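Local coordinates for protein 1d10 (Caenorhabditis elegans, PDB 1T9F) that is of unknown function but folds as a beta-trefoil of the MIR domain family, related to SDF2-like proteins, at residues V12-N17 with G21-S26; H27-G32 with R152-Q157; Q38-V43 with T84-H89; T92-L95 with Q100-S103; Q131-H136 with G140-L145. All coordinates share one frame; numbering follows the deposited sequence.

Interaction 1 (V12-N17 with G21-S26); sequences VLKFIN and GSRLHS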
# COMPACT_ATOMS: atom_id res chain seq x y z
N VAL A 12 6.27 5.98 -10.05
CA VAL A 12 6.11 4.54 -9.87
C VAL A 12 7.24 4.09 -8.96
O VAL A 12 8.40 4.38 -9.24
CB VAL A 12 6.23 3.77 -11.20
CG1 VAL A 12 6.16 2.28 -10.93
CG2 VAL A 12 5.12 4.17 -12.13
N LEU A 13 6.91 3.37 -7.90
CA LEU A 13 7.94 2.92 -6.98
C LEU A 13 7.55 1.69 -6.17
O LEU A 13 6.45 1.16 -6.31
CB LEU A 13 8.29 4.08 -6.05
CG LEU A 13 7.10 4.94 -5.65
CD1 LEU A 13 6.26 4.18 -4.66
CD2 LEU A 13 7.55 6.26 -5.05
N LYS A 14 8.48 1.24 -5.33
CA LYS A 14 8.27 0.08 -4.47
C LYS A 14 8.11 0.56 -3.03
O LYS A 14 8.75 1.53 -2.63
CB LYS A 14 9.47 -0.87 -4.54
CG LYS A 14 9.77 -1.42 -5.91
CD LYS A 14 11.20 -1.95 -5.96
CE LYS A 14 11.58 -2.41 -7.34
NZ LYS A 14 13.07 -2.45 -7.50
N PHE A 15 7.26 -0.12 -2.27
CA PHE A 15 7.03 0.21 -0.87
C PHE A 15 7.66 -0.90 -0.05
O PHE A 15 7.19 -2.04 -0.06
CB PHE A 15 5.53 0.30 -0.57
CG PHE A 15 4.87 1.53 -1.15
CD1 PHE A 15 4.57 1.59 -2.51
CD2 PHE A 15 4.61 2.63 -0.36
CE1 PHE A 15 4.03 2.74 -3.07
CE2 PHE A 15 4.06 3.79 -0.91
CZ PHE A 15 3.77 3.85 -2.26
N ILE A 16 8.73 -0.57 0.67
CA ILE A 16 9.45 -1.55 1.48
C ILE A 16 9.10 -1.45 2.96
O ILE A 16 9.11 -0.35 3.54
CB ILE A 16 10.97 -1.36 1.31
CG1 ILE A 16 11.35 -1.51 -0.16
CG2 ILE A 16 11.73 -2.38 2.18
CD1 ILE A 16 12.82 -1.31 -0.42
N ASN A 17 8.79 -2.57 3.59
CA ASN A 17 8.47 -2.52 5.01
C ASN A 17 9.76 -2.31 5.79
O ASN A 17 10.69 -3.13 5.73
CB ASN A 17 7.76 -3.79 5.46
CG ASN A 17 7.22 -3.68 6.87
OD1 ASN A 17 7.92 -3.98 7.83
ND2 ASN A 17 5.98 -3.24 7.00
N GLY A 21 11.72 -5.52 5.64
CA GLY A 21 12.44 -5.43 4.38
C GLY A 21 11.67 -5.95 3.16
O GLY A 21 12.15 -5.85 2.03
N SER A 22 10.48 -6.52 3.39
CA SER A 22 9.66 -7.05 2.30
C SER A 22 8.99 -5.92 1.50
O SER A 22 8.75 -4.84 2.03
CB SER A 22 8.60 -7.99 2.87
OG SER A 22 7.84 -7.34 3.88
N ARG A 23 8.70 -6.18 0.22
CA ARG A 23 8.08 -5.18 -0.64
C ARG A 23 6.59 -5.41 -0.84
O ARG A 23 6.16 -6.55 -1.05
CB ARG A 23 8.74 -5.17 -2.02
CG ARG A 23 10.16 -4.63 -2.03
CD ARG A 23 11.16 -5.71 -1.67
NE ARG A 23 12.49 -5.15 -1.45
CZ ARG A 23 13.21 -4.52 -2.38
NH1 ARG A 23 12.73 -4.36 -3.60
NH2 ARG A 23 14.41 -4.04 -2.07
N LEU A 24 5.81 -4.33 -0.78
CA LEU A 24 4.36 -4.42 -0.98
C LEU A 24 4.19 -5.07 -2.33
O LEU A 24 4.88 -4.71 -3.30
CB LEU A 24 3.71 -3.04 -0.95
CG LEU A 24 2.18 -3.05 -0.89
CD1 LEU A 24 1.71 -3.81 0.33
CD2 LEU A 24 1.65 -1.63 -0.87
N HIS A 25 3.23 -6.00 -2.43
CA HIS A 25 3.12 -6.77 -3.66
C HIS A 25 1.70 -7.25 -3.95
O HIS A 25 0.86 -7.36 -3.05
CB HIS A 25 4.07 -7.97 -3.46
CG HIS A 25 4.21 -8.89 -4.64
ND1 HIS A 25 3.38 -9.97 -4.85
CD2 HIS A 25 5.15 -8.95 -5.61
CE1 HIS A 25 3.80 -10.66 -5.89
NE2 HIS A 25 4.88 -10.06 -6.37
N SER A 26 1.43 -7.51 -5.22
CA SER A 26 0.14 -8.06 -5.60
C SER A 26 0.34 -8.99 -6.79
O SER A 26 1.43 -9.08 -7.34
CB SER A 26 -0.87 -6.98 -5.93
OG SER A 26 -2.17 -7.55 -5.87
O HOH W 1 6.70 -2.50 -3.41

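Interaction 2 (H27-G32 with R152-Q157); sequences HDVKYG and RPIHGQ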
# COMPACT_ATOMS: atom_id res chain seq x y z
N HIS A 27 -0.73 -9.68 -7.18
CA HIS A 27 -0.63 -10.66 -8.25
C HIS A 27 -2.03 -11.16 -8.57
O HIS A 27 -2.99 -10.71 -7.97
CB HIS A 27 0.25 -11.80 -7.76
CG HIS A 27 0.04 -12.10 -6.31
ND1 HIS A 27 0.99 -12.73 -5.53
CD2 HIS A 27 -1.01 -11.87 -5.49
CE1 HIS A 27 0.53 -12.87 -4.30
NE2 HIS A 27 -0.69 -12.35 -4.25
N ASP A 28 -2.13 -12.11 -9.50
CA ASP A 28 -3.43 -12.64 -9.89
C ASP A 28 -3.88 -13.77 -8.98
O ASP A 28 -4.36 -14.81 -9.45
CB ASP A 28 -3.39 -13.14 -11.34
CG ASP A 28 -4.77 -13.20 -11.98
OD1 ASP A 28 -5.73 -13.58 -11.29
OD2 ASP A 28 -4.88 -12.87 -13.18
N VAL A 29 -3.73 -13.58 -7.68
CA VAL A 29 -4.13 -14.58 -6.70
C VAL A 29 -5.17 -13.91 -5.81
O VAL A 29 -4.88 -12.91 -5.15
CB VAL A 29 -2.94 -15.03 -5.82
CG1 VAL A 29 -3.42 -15.98 -4.74
CG2 VAL A 29 -1.88 -15.70 -6.68
N LYS A 30 -6.39 -14.45 -5.81
CA LYS A 30 -7.47 -13.88 -5.02
C LYS A 30 -7.63 -14.52 -3.65
O LYS A 30 -7.22 -15.65 -3.43
CB LYS A 30 -8.79 -13.98 -5.79
CG LYS A 30 -8.76 -13.29 -7.14
CD LYS A 30 -10.16 -13.00 -7.68
CE LYS A 30 -10.09 -12.16 -8.95
NZ LYS A 30 -11.43 -11.72 -9.43
N TYR A 31 -8.23 -13.77 -2.72
CA TYR A 31 -8.47 -14.26 -1.37
C TYR A 31 -9.57 -15.30 -1.42
O TYR A 31 -10.40 -15.30 -2.32
CB TYR A 31 -8.93 -13.13 -0.44
CG TYR A 31 -7.86 -12.15 -0.01
CD1 TYR A 31 -6.71 -12.59 0.67
CD2 TYR A 31 -8.01 -10.78 -0.24
CE1 TYR A 31 -5.75 -11.68 1.11
CE2 TYR A 31 -7.05 -9.87 0.20
CZ TYR A 31 -5.93 -10.32 0.88
OH TYR A 31 -4.99 -9.42 1.32
N GLY A 32 -9.57 -16.18 -0.43
CA GLY A 32 -10.58 -17.21 -0.34
C GLY A 32 -11.12 -17.14 1.07
O GLY A 32 -11.14 -18.14 1.78
N ARG A 152 1.68 -22.17 0.41
CA ARG A 152 1.44 -22.26 -1.03
C ARG A 152 0.05 -21.72 -1.33
O ARG A 152 -0.83 -21.74 -0.47
CB ARG A 152 1.55 -23.71 -1.50
CG ARG A 152 0.31 -24.55 -1.22
CD ARG A 152 -0.05 -24.54 0.26
NE ARG A 152 1.04 -25.04 1.09
CZ ARG A 152 1.59 -26.24 0.95
NH1 ARG A 152 1.17 -27.07 0.01
NH2 ARG A 152 2.57 -26.62 1.76
N PRO A 153 -0.19 -21.24 -2.57
CA PRO A 153 0.72 -21.14 -3.71
C PRO A 153 1.61 -19.90 -3.69
O PRO A 153 2.24 -19.56 -4.69
CB PRO A 153 -0.24 -21.12 -4.89
CG PRO A 153 -1.36 -20.28 -4.35
CD PRO A 153 -1.56 -20.85 -2.96
N ILE A 154 1.64 -19.22 -2.54
CA ILE A 154 2.45 -18.00 -2.38
C ILE A 154 3.26 -18.14 -1.10
O ILE A 154 3.27 -17.24 -0.25
CB ILE A 154 1.55 -16.74 -2.29
CG1 ILE A 154 0.42 -16.96 -1.28
CG2 ILE A 154 0.98 -16.40 -3.67
CD1 ILE A 154 -0.44 -15.72 -1.02
N HIS A 155 3.95 -19.26 -0.97
CA HIS A 155 4.75 -19.57 0.20
C HIS A 155 5.81 -18.56 0.62
O HIS A 155 6.65 -18.14 -0.17
CB HIS A 155 5.42 -20.94 0.01
CG HIS A 155 6.37 -21.30 1.11
ND1 HIS A 155 7.65 -20.79 1.19
CD2 HIS A 155 6.22 -22.11 2.19
CE1 HIS A 155 8.24 -21.27 2.27
NE2 HIS A 155 7.40 -22.07 2.89
N GLY A 156 5.76 -18.18 1.89
CA GLY A 156 6.72 -17.24 2.42
C GLY A 156 6.34 -15.77 2.31
O GLY A 156 7.01 -14.92 2.89
N GLN A 157 5.29 -15.47 1.56
CA GLN A 157 4.87 -14.08 1.41
C GLN A 157 4.16 -13.62 2.68
O GLN A 157 3.38 -14.36 3.28
CB GLN A 157 3.97 -13.94 0.18
CG GLN A 157 4.71 -14.25 -1.12
CD GLN A 157 3.89 -13.99 -2.36
OE1 GLN A 157 3.07 -13.08 -2.40
NE2 GLN A 157 4.13 -14.78 -3.40

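Interaction 3 (Q38-V43 with T84-H89); sequences QSVTAV and TFLHSH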
# COMPACT_ATOMS: atom_id res chain seq x y z
N GLN A 38 -8.72 -9.68 -5.11
CA GLN A 38 -7.30 -9.94 -5.34
C GLN A 38 -6.51 -9.65 -4.07
O GLN A 38 -6.68 -8.60 -3.46
CB GLN A 38 -6.79 -9.06 -6.47
CG GLN A 38 -5.44 -9.47 -7.01
CD GLN A 38 -5.02 -8.63 -8.19
OE1 GLN A 38 -4.16 -7.75 -8.08
NE2 GLN A 38 -5.64 -8.89 -9.34
N SER A 39 -5.65 -10.58 -3.68
CA SER A 39 -4.86 -10.42 -2.47
C SER A 39 -3.69 -9.44 -2.61
O SER A 39 -3.27 -9.09 -3.71
CB SER A 39 -4.31 -11.77 -2.02
OG SER A 39 -3.37 -12.28 -2.94
N VAL A 40 -3.19 -9.00 -1.45
CA VAL A 40 -2.05 -8.09 -1.37
C VAL A 40 -1.12 -8.70 -0.34
O VAL A 40 -1.56 -9.10 0.74
CB VAL A 40 -2.47 -6.69 -0.89
CG1 VAL A 40 -1.22 -5.84 -0.61
CG2 VAL A 40 -3.35 -6.02 -1.93
N THR A 41 0.17 -8.78 -0.66
CA THR A 41 1.14 -9.34 0.26
C THR A 41 2.41 -8.50 0.27
O THR A 41 2.46 -7.41 -0.32
CB THR A 41 1.56 -10.76 -0.18
OG1 THR A 41 2.36 -10.66 -1.37
CG2 THR A 41 0.33 -11.63 -0.46
N ALA A 42 3.43 -9.00 0.95
CA ALA A 42 4.73 -8.35 1.00
C ALA A 42 5.72 -9.46 0.71
O ALA A 42 5.68 -10.52 1.34
CB ALA A 42 4.99 -7.75 2.37
N VAL A 43 6.62 -9.23 -0.25
CA VAL A 43 7.58 -10.24 -0.64
C VAL A 43 9.05 -9.95 -0.34
O VAL A 43 9.52 -8.83 -0.51
CB VAL A 43 7.46 -10.52 -2.16
CG1 VAL A 43 6.09 -11.09 -2.46
CG2 VAL A 43 7.67 -9.22 -2.94
N THR A 84 -5.27 -2.66 -10.64
CA THR A 84 -6.11 -2.53 -9.45
C THR A 84 -5.56 -1.44 -8.51
O THR A 84 -4.49 -0.87 -8.76
CB THR A 84 -6.14 -3.85 -8.68
OG1 THR A 84 -4.80 -4.31 -8.49
CG2 THR A 84 -6.94 -4.91 -9.44
N PHE A 85 -6.29 -1.17 -7.42
CA PHE A 85 -5.87 -0.18 -6.44
C PHE A 85 -5.79 -0.77 -5.03
O PHE A 85 -6.59 -1.63 -4.67
CB PHE A 85 -6.83 1.03 -6.43
CG PHE A 85 -6.59 2.02 -7.54
CD1 PHE A 85 -7.25 1.90 -8.75
CD2 PHE A 85 -5.69 3.07 -7.36
CE1 PHE A 85 -7.02 2.80 -9.79
CE2 PHE A 85 -5.45 3.97 -8.39
CZ PHE A 85 -6.12 3.84 -9.61
N LEU A 86 -4.83 -0.30 -4.23
CA LEU A 86 -4.71 -0.78 -2.86
C LEU A 86 -6.05 -0.41 -2.22
O LEU A 86 -6.43 0.77 -2.20
CB LEU A 86 -3.57 -0.05 -2.15
CG LEU A 86 -3.19 -0.63 -0.80
CD1 LEU A 86 -2.67 -2.07 -0.98
CD2 LEU A 86 -2.13 0.26 -0.17
N HIS A 87 -6.73 -1.40 -1.67
CA HIS A 87 -8.07 -1.19 -1.13
C HIS A 87 -8.28 -1.78 0.25
O HIS A 87 -7.63 -2.74 0.64
CB HIS A 87 -9.06 -1.84 -2.10
CG HIS A 87 -10.49 -1.48 -1.86
ND1 HIS A 87 -11.10 -0.40 -2.46
CD2 HIS A 87 -11.46 -2.11 -1.14
CE1 HIS A 87 -12.38 -0.39 -2.13
NE2 HIS A 87 -12.62 -1.41 -1.33
N SER A 88 -9.20 -1.18 1.00
CA SER A 88 -9.55 -1.71 2.30
C SER A 88 -11.04 -1.54 2.54
O SER A 88 -11.72 -0.80 1.82
CB SER A 88 -8.76 -1.06 3.43
OG SER A 88 -8.68 -1.99 4.50
N HIS A 89 -11.54 -2.24 3.55
CA HIS A 89 -12.96 -2.22 3.83
C HIS A 89 -13.25 -3.04 5.08
O HIS A 89 -12.32 -3.50 5.75
CB HIS A 89 -13.70 -2.82 2.63
CG HIS A 89 -12.96 -3.95 1.98
ND1 HIS A 89 -13.28 -4.41 0.72
CD2 HIS A 89 -11.93 -4.71 2.41
CE1 HIS A 89 -12.47 -5.40 0.40
NE2 HIS A 89 -11.64 -5.61 1.41

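Interaction 4 (T92-L95 with Q100-S103); sequences TAPL and QEVS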
# COMPACT_ATOMS: atom_id res chain seq x y z
N THR A 92 -12.71 -9.21 7.25
CA THR A 92 -11.67 -9.70 8.14
C THR A 92 -10.46 -10.20 7.34
O THR A 92 -10.63 -10.80 6.27
CB THR A 92 -12.21 -10.83 9.03
OG1 THR A 92 -11.31 -11.05 10.13
CG2 THR A 92 -12.35 -12.12 8.24
N ALA A 93 -9.26 -9.95 7.85
CA ALA A 93 -8.03 -10.38 7.19
C ALA A 93 -8.09 -11.88 6.95
O ALA A 93 -8.80 -12.60 7.64
CB ALA A 93 -6.82 -10.03 8.06
N PRO A 94 -7.33 -12.38 5.95
CA PRO A 94 -7.30 -13.81 5.63
C PRO A 94 -6.73 -14.74 6.69
O PRO A 94 -7.29 -15.80 6.94
CB PRO A 94 -6.51 -13.85 4.32
CG PRO A 94 -5.57 -12.70 4.48
CD PRO A 94 -6.47 -11.62 5.03
N LEU A 95 -5.61 -14.37 7.31
CA LEU A 95 -4.99 -15.22 8.32
C LEU A 95 -5.06 -14.61 9.72
O LEU A 95 -4.90 -15.31 10.72
CB LEU A 95 -3.53 -15.50 7.98
CG LEU A 95 -3.23 -16.17 6.63
CD1 LEU A 95 -1.73 -16.31 6.46
CD2 LEU A 95 -3.90 -17.54 6.57
N GLN A 100 -8.22 -6.21 9.77
CA GLN A 100 -8.99 -5.85 8.60
C GLN A 100 -8.25 -6.27 7.33
O GLN A 100 -7.02 -6.21 7.26
CB GLN A 100 -9.21 -4.35 8.63
CG GLN A 100 -10.09 -3.77 7.54
CD GLN A 100 -10.34 -2.29 7.79
OE1 GLN A 100 -11.06 -1.93 8.72
NE2 GLN A 100 -9.74 -1.44 6.97
N GLU A 101 -9.02 -6.71 6.33
CA GLU A 101 -8.47 -7.16 5.06
C GLU A 101 -7.98 -6.00 4.20
O GLU A 101 -8.56 -4.91 4.20
CB GLU A 101 -9.54 -7.92 4.27
CG GLU A 101 -9.04 -8.63 3.01
CD GLU A 101 -10.17 -8.98 2.04
OE1 GLU A 101 -10.56 -8.12 1.23
OE2 GLU A 101 -10.67 -10.13 2.10
N VAL A 102 -6.90 -6.24 3.46
CA VAL A 102 -6.34 -5.26 2.55
C VAL A 102 -6.28 -5.98 1.21
O VAL A 102 -5.72 -7.06 1.11
CB VAL A 102 -4.94 -4.79 2.99
CG1 VAL A 102 -4.30 -3.96 1.89
CG2 VAL A 102 -5.06 -3.96 4.26
N SER A 103 -6.86 -5.38 0.18
CA SER A 103 -6.89 -6.03 -1.13
C SER A 103 -6.49 -5.10 -2.25
O SER A 103 -6.22 -3.92 -2.03
CB SER A 103 -8.31 -6.56 -1.38
OG SER A 103 -9.24 -5.48 -1.34
O HOH W 2 -9.79 -11.75 3.71

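Interaction 5 (Q131-H136 with G140-L145); sequences QFKLRH and GSYLSL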
# COMPACT_ATOMS: atom_id res chain seq x y z
N GLN A 131 10.63 7.52 6.55
CA GLN A 131 9.74 6.41 6.76
C GLN A 131 8.38 7.05 6.86
O GLN A 131 8.27 8.25 7.11
CB GLN A 131 10.08 5.66 8.05
CG GLN A 131 11.50 5.13 8.09
CD GLN A 131 11.62 3.86 8.91
OE1 GLN A 131 10.91 3.67 9.90
NE2 GLN A 131 12.54 2.99 8.52
N PHE A 132 7.33 6.26 6.66
CA PHE A 132 5.99 6.79 6.71
C PHE A 132 4.99 5.68 6.99
O PHE A 132 5.34 4.50 6.96
CB PHE A 132 5.63 7.45 5.37
CG PHE A 132 5.63 6.48 4.20
CD1 PHE A 132 6.82 6.15 3.55
CD2 PHE A 132 4.45 5.90 3.76
CE1 PHE A 132 6.82 5.23 2.48
CE2 PHE A 132 4.44 4.98 2.70
CZ PHE A 132 5.63 4.65 2.07
N LYS A 133 3.76 6.07 7.28
CA LYS A 133 2.70 5.11 7.50
C LYS A 133 1.61 5.50 6.51
O LYS A 133 1.62 6.60 5.94
CB LYS A 133 2.17 5.19 8.93
CG LYS A 133 3.13 4.66 9.97
CD LYS A 133 2.61 4.87 11.38
CE LYS A 133 3.13 6.17 11.98
NZ LYS A 133 4.61 6.12 12.23
N LEU A 134 0.67 4.59 6.28
CA LEU A 134 -0.44 4.84 5.39
C LEU A 134 -1.69 4.47 6.15
O LEU A 134 -1.88 3.31 6.52
CB LEU A 134 -0.34 4.01 4.11
CG LEU A 134 0.66 4.43 3.04
CD1 LEU A 134 0.62 3.42 1.90
CD2 LEU A 134 0.33 5.83 2.52
N ARG A 135 -2.54 5.46 6.38
CA ARG A 135 -3.76 5.22 7.13
C ARG A 135 -4.98 5.25 6.21
O ARG A 135 -5.23 6.26 5.55
CB ARG A 135 -3.90 6.28 8.22
CG ARG A 135 -4.88 5.91 9.31
CD ARG A 135 -4.88 6.97 10.43
NE ARG A 135 -5.64 6.53 11.59
CZ ARG A 135 -5.77 7.22 12.72
NH1 ARG A 135 -5.18 8.40 12.85
NH2 ARG A 135 -6.48 6.73 13.72
N HIS A 136 -5.72 4.15 6.17
CA HIS A 136 -6.90 4.07 5.32
C HIS A 136 -7.86 5.20 5.71
O HIS A 136 -8.28 5.30 6.87
CB HIS A 136 -7.59 2.72 5.49
CG HIS A 136 -8.60 2.43 4.42
ND1 HIS A 136 -9.90 2.05 4.70
CD2 HIS A 136 -8.50 2.43 3.07
CE1 HIS A 136 -10.55 1.83 3.57
NE2 HIS A 136 -9.72 2.05 2.57
N GLY A 140 -9.68 4.13 8.77
CA GLY A 140 -8.69 4.59 9.74
C GLY A 140 -7.62 3.56 10.06
O GLY A 140 -6.70 3.84 10.83
N SER A 141 -7.73 2.37 9.47
CA SER A 141 -6.76 1.31 9.72
C SER A 141 -5.44 1.61 9.04
O SER A 141 -5.40 2.16 7.94
CB SER A 141 -7.30 -0.03 9.21
OG SER A 141 -8.59 -0.28 9.73
N TYR A 142 -4.35 1.23 9.72
CA TYR A 142 -3.02 1.44 9.20
C TYR A 142 -2.60 0.24 8.35
O TYR A 142 -2.89 -0.91 8.69
CB TYR A 142 -2.04 1.60 10.35
CG TYR A 142 -2.25 2.86 11.17
CD1 TYR A 142 -1.71 4.07 10.76
CD2 TYR A 142 -2.99 2.83 12.35
CE1 TYR A 142 -1.90 5.23 11.50
CE2 TYR A 142 -3.18 3.98 13.11
CZ TYR A 142 -2.64 5.18 12.68
OH TYR A 142 -2.83 6.34 13.41
N LEU A 143 -1.93 0.51 7.23
CA LEU A 143 -1.46 -0.57 6.37
C LEU A 143 -0.33 -1.20 7.18
O LEU A 143 0.62 -0.51 7.54
CB LEU A 143 -0.91 0.02 5.06
CG LEU A 143 -0.33 -0.98 4.06
CD1 LEU A 143 -1.44 -1.85 3.50
CD2 LEU A 143 0.37 -0.22 2.94
N SER A 144 -0.43 -2.49 7.47
CA SER A 144 0.60 -3.14 8.28
C SER A 144 0.81 -4.61 7.96
O SER A 144 -0.10 -5.29 7.47
CB SER A 144 0.24 -3.05 9.77
OG SER A 144 -0.13 -1.74 10.16
N LEU A 145 2.01 -5.10 8.24
CA LEU A 145 2.30 -6.51 8.06
C LEU A 145 1.78 -7.11 9.37
O LEU A 145 2.11 -6.63 10.46
CB LEU A 145 3.80 -6.76 7.93
CG LEU A 145 4.48 -6.19 6.67
CD1 LEU A 145 5.92 -6.69 6.59
CD2 LEU A 145 3.70 -6.63 5.44
O HOH W 3 0.90 2.28 7.88
O HOH W 4 -7.05 3.71 13.66

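Interaction 1 (V12-N17 with G21-S26)
The carbonyl oxygen of Phe15 is approached twice from segment 21-26. Leu24 N gives it a nearly straight hydrogen bond, 2.8 Å from Phe15 O. Arg23 CA adds a CA-H...O contact to the same oxygen. Ser22 O is held in the same way: Asn17 N donates to it at 2.8 Å, and Ile16 CA lies against it. Gly21 N then bonds to Asn17 O at 2.6 Å, across the mouth of the short connection. Asn17 OD1 takes Asp20 N and Ser22 OG bonds to Asp20 OD2, while Asn17 ND2 donates to Gly169 O. At the backbone angles of Gly21 a side chain would clash with the preceding carbonyl. Ile16 and Arg23 form a single bridge, and the strand directions differ by 118°. This splayed hairpin belongs to the beta-trefoil: strand 12-17 is part of the barrel, and strand 23-26 leaves it for the second sheet. Water 1 links the backbones where they part, accepting from Phe15 N and donating to Leu24 O. Ile16 and Arg23 run side by side. The Arg23 chain bends at chi2 (84°), which lays one guanidinium face against Ile16 CD1, 3.6 Å from Arg23 NH2. Lys14 crosses this arginine at a slant, with Lys14 CD 3.7 Å from Arg23 NH1. The Lys14 amine has Asp47 as its salt-bridge partner, which probably eases its nearness to the arginine. Phe15 CB meets Leu24 CB at 3.8 Å.

Interaction 2 (H27-G32 with R152-Q157)
A type II beta turn from Ile154 to Gln157 rests against the chain where it turns a corner between His27 and Val29. Both ends of the turn supply a side chain to the contact. Ile154 CG2 comes to 3.6 Å from His27 CE1, the two side chains crossing at about a right angle. Gln157 arrives from the opposite direction, and its OE1 lies 3.2 Å from His27 CE1, at the ring edge and near the ring plane. The amide is turned 41° from the ring. Its OE1 is hydrogen-bonded to Thr41 OG1. The contact is peripheral in the beta-trefoil: it joins the first MIR repeat to the third, through the loop that precedes strand 158-163. His27 has CG between the backbone N and the carbonyl carbon (chi1 37°), which sets the ring beside Val29. Val29 CB sits 3.6 Å above the His27 ring plane, toward the rim. Val29 CG2 also reaches Ile154 CG2, at 4.2 Å. His27 NE2 is hydrogen-bonded to Ser39 OG. With an alanine here, Ser39 OG would probably lose that partner and a gap would open beside Ile154 CG2. Gly156 takes the positive phi (90°) of the turn.

Interaction 3 (Q38-V43 with T84-H89)
Strands 38-43 and 85-89 are not paired with each other and share no backbone hydrogen bond. The nearest alpha carbons are those of Val40 and Leu86, 7.9 Å apart. Side chains alone make the contact, at two places. In the interior, Leu86 CD1 lies 4.1 Å from both Val40 CG1 and Val40 CG2, so one methyl of the leucine touches both branches of the valine. The two side chains cross at about a right angle. Leu86 has CG opposite the backbone N (chi1 -170°), and this carries its methyl end nearer to Val40 than its CB direction suggests. At the start of both segments, Gln38 OE1 comes to 3.5 Å from Thr84 OG1, with the extended glutamine crossing the threonine at a slant. Each oxygen has a hydrogen bond of its own: Gln38 OE1 with Ser26 OG, and Thr84 OG1 with Thr82 OG1. The apolar pair is part of the beta-trefoil core, where Leu86 packs near Leu143 and Val40 packs on Leu24. Leu86 O is also bonded to the indole nitrogen of Trp117. Both strands are antiparallel partners of strand 100-105, which links them in one sheet, and Gln38 and Thr84 both touch its Ala104. Strand 23-27 also pairs with 38-43, while Leu86 packs on Leu77 of strand 74-79.

Interaction 4 (T92-L95 with Q100-S103)
Thr92 and Gln100 form an antiparallel non-hydrogen-bonded pair, with their CA atoms 4.7 Å apart and their side chains diverging. They lie near the end of the beta hairpin that brings the chain from strand 85-89 into strand 100-105, in the second MIR repeat of the beta-trefoil. Backbone bonds on either side of the pair, Ala93 with His99 and Glu101 with Phe91, hold the two arms together. Direct contact is mostly between side-chain carbons and backbone. Ala93 CB faces Gln100 O at 3.9 Å. Pro94 CD lies 4.4 Å from Glu101 CG, so the proline ring flanks the extended glutamate chain. Glu101 has CG opposite its own N (chi1 -171°), and its carboxylate reaches back to the first arm and out to a loop: OE1 is bonded to His89 NE2 and to Ser35 OG, which would help fix the rotation of this buried group. The CB of Gln100 is directed away from segment 92-95; its NE2 is bonded to Ser88 OG and Thr139 OG1. Water 2 lies between Thr92 O and the other carboxylate oxygen, Glu101 OE2, though its modelled distance to OE2 is doubtfully short. This water is 2.9 Å from Thr92 O, and Glu101 CB packs on the same oxygen at 3.7 Å.

Interaction 5 (Q131-H136 with G140-L145)
Four direct hydrogen bonds join the arms of this hairpin. Leu143 N donates to Leu134 O at 2.9 Å, and His136 N to Ser141 O at 2.7 Å. Gly140 N makes a bent bond to His136 O at 2.6 Å. The fourth comes from a side chain: Arg135 NE donates to Gly140 O at 3.0 Å, and this oxygen lies in the guanidinium plane. Water 4 bridges the same carbonyl to Arg135 NH2, and water 3 joins Leu134 N to Leu143 O. The second kind is CH-pi and face contact between Arg135 and Tyr142, whose side chains cross at a slant. Arg135 has CG anti to the backbone N (chi1 -163°) and is extended to NE, which carries the guanidinium out along the tyrosine ring. Arg135 CG lies over the ring, 4.0 Å from the Tyr142 centroid. Farther out the planes are only 17° apart, and Tyr142 OH sits over the guanidinium centre, 3.1 Å from Arg135 CZ, without a hydrogen bond to it. Replacing Tyr142 with an alanine would strip the cover from one face of Arg135 and is likely to let the guanidinium swing more freely. Apolar packing comes third: Leu134 CD1 meets Leu143 CD2 at 3.8 Å, the two side chains pointing the same way. In the beta-trefoil, strand 131-136 stands in the barrel between 117-120 and 172-175. The N-to-C directions of the two strands differ by 120°, and strand 142-145 pairs with 158-163. Tyr142 also rests on Ile120.

In the fold
From the N terminus, interaction 1 closes a three-residue loop and takes the chain from the barrel to the second sheet. Interaction 2 opens next, at 27-32, and closes only at 152-157, so interactions 3, 4 and 5 all nest inside its long loop. Interaction 3 then ties the first repeat to the second across 40 residues. Interaction 4 follows in series and closes a four-residue loop in the second repeat. Interaction 5 closes another three-residue loop, in the third repeat, with the same splayed hairpin as interaction 1. No two contacts cross. Interactions 1, 3 and 5 converge in the core, where Leu24, Leu86 and Leu143 gather. Tyr31 joins interaction 2 to interaction 4 through Val102 O.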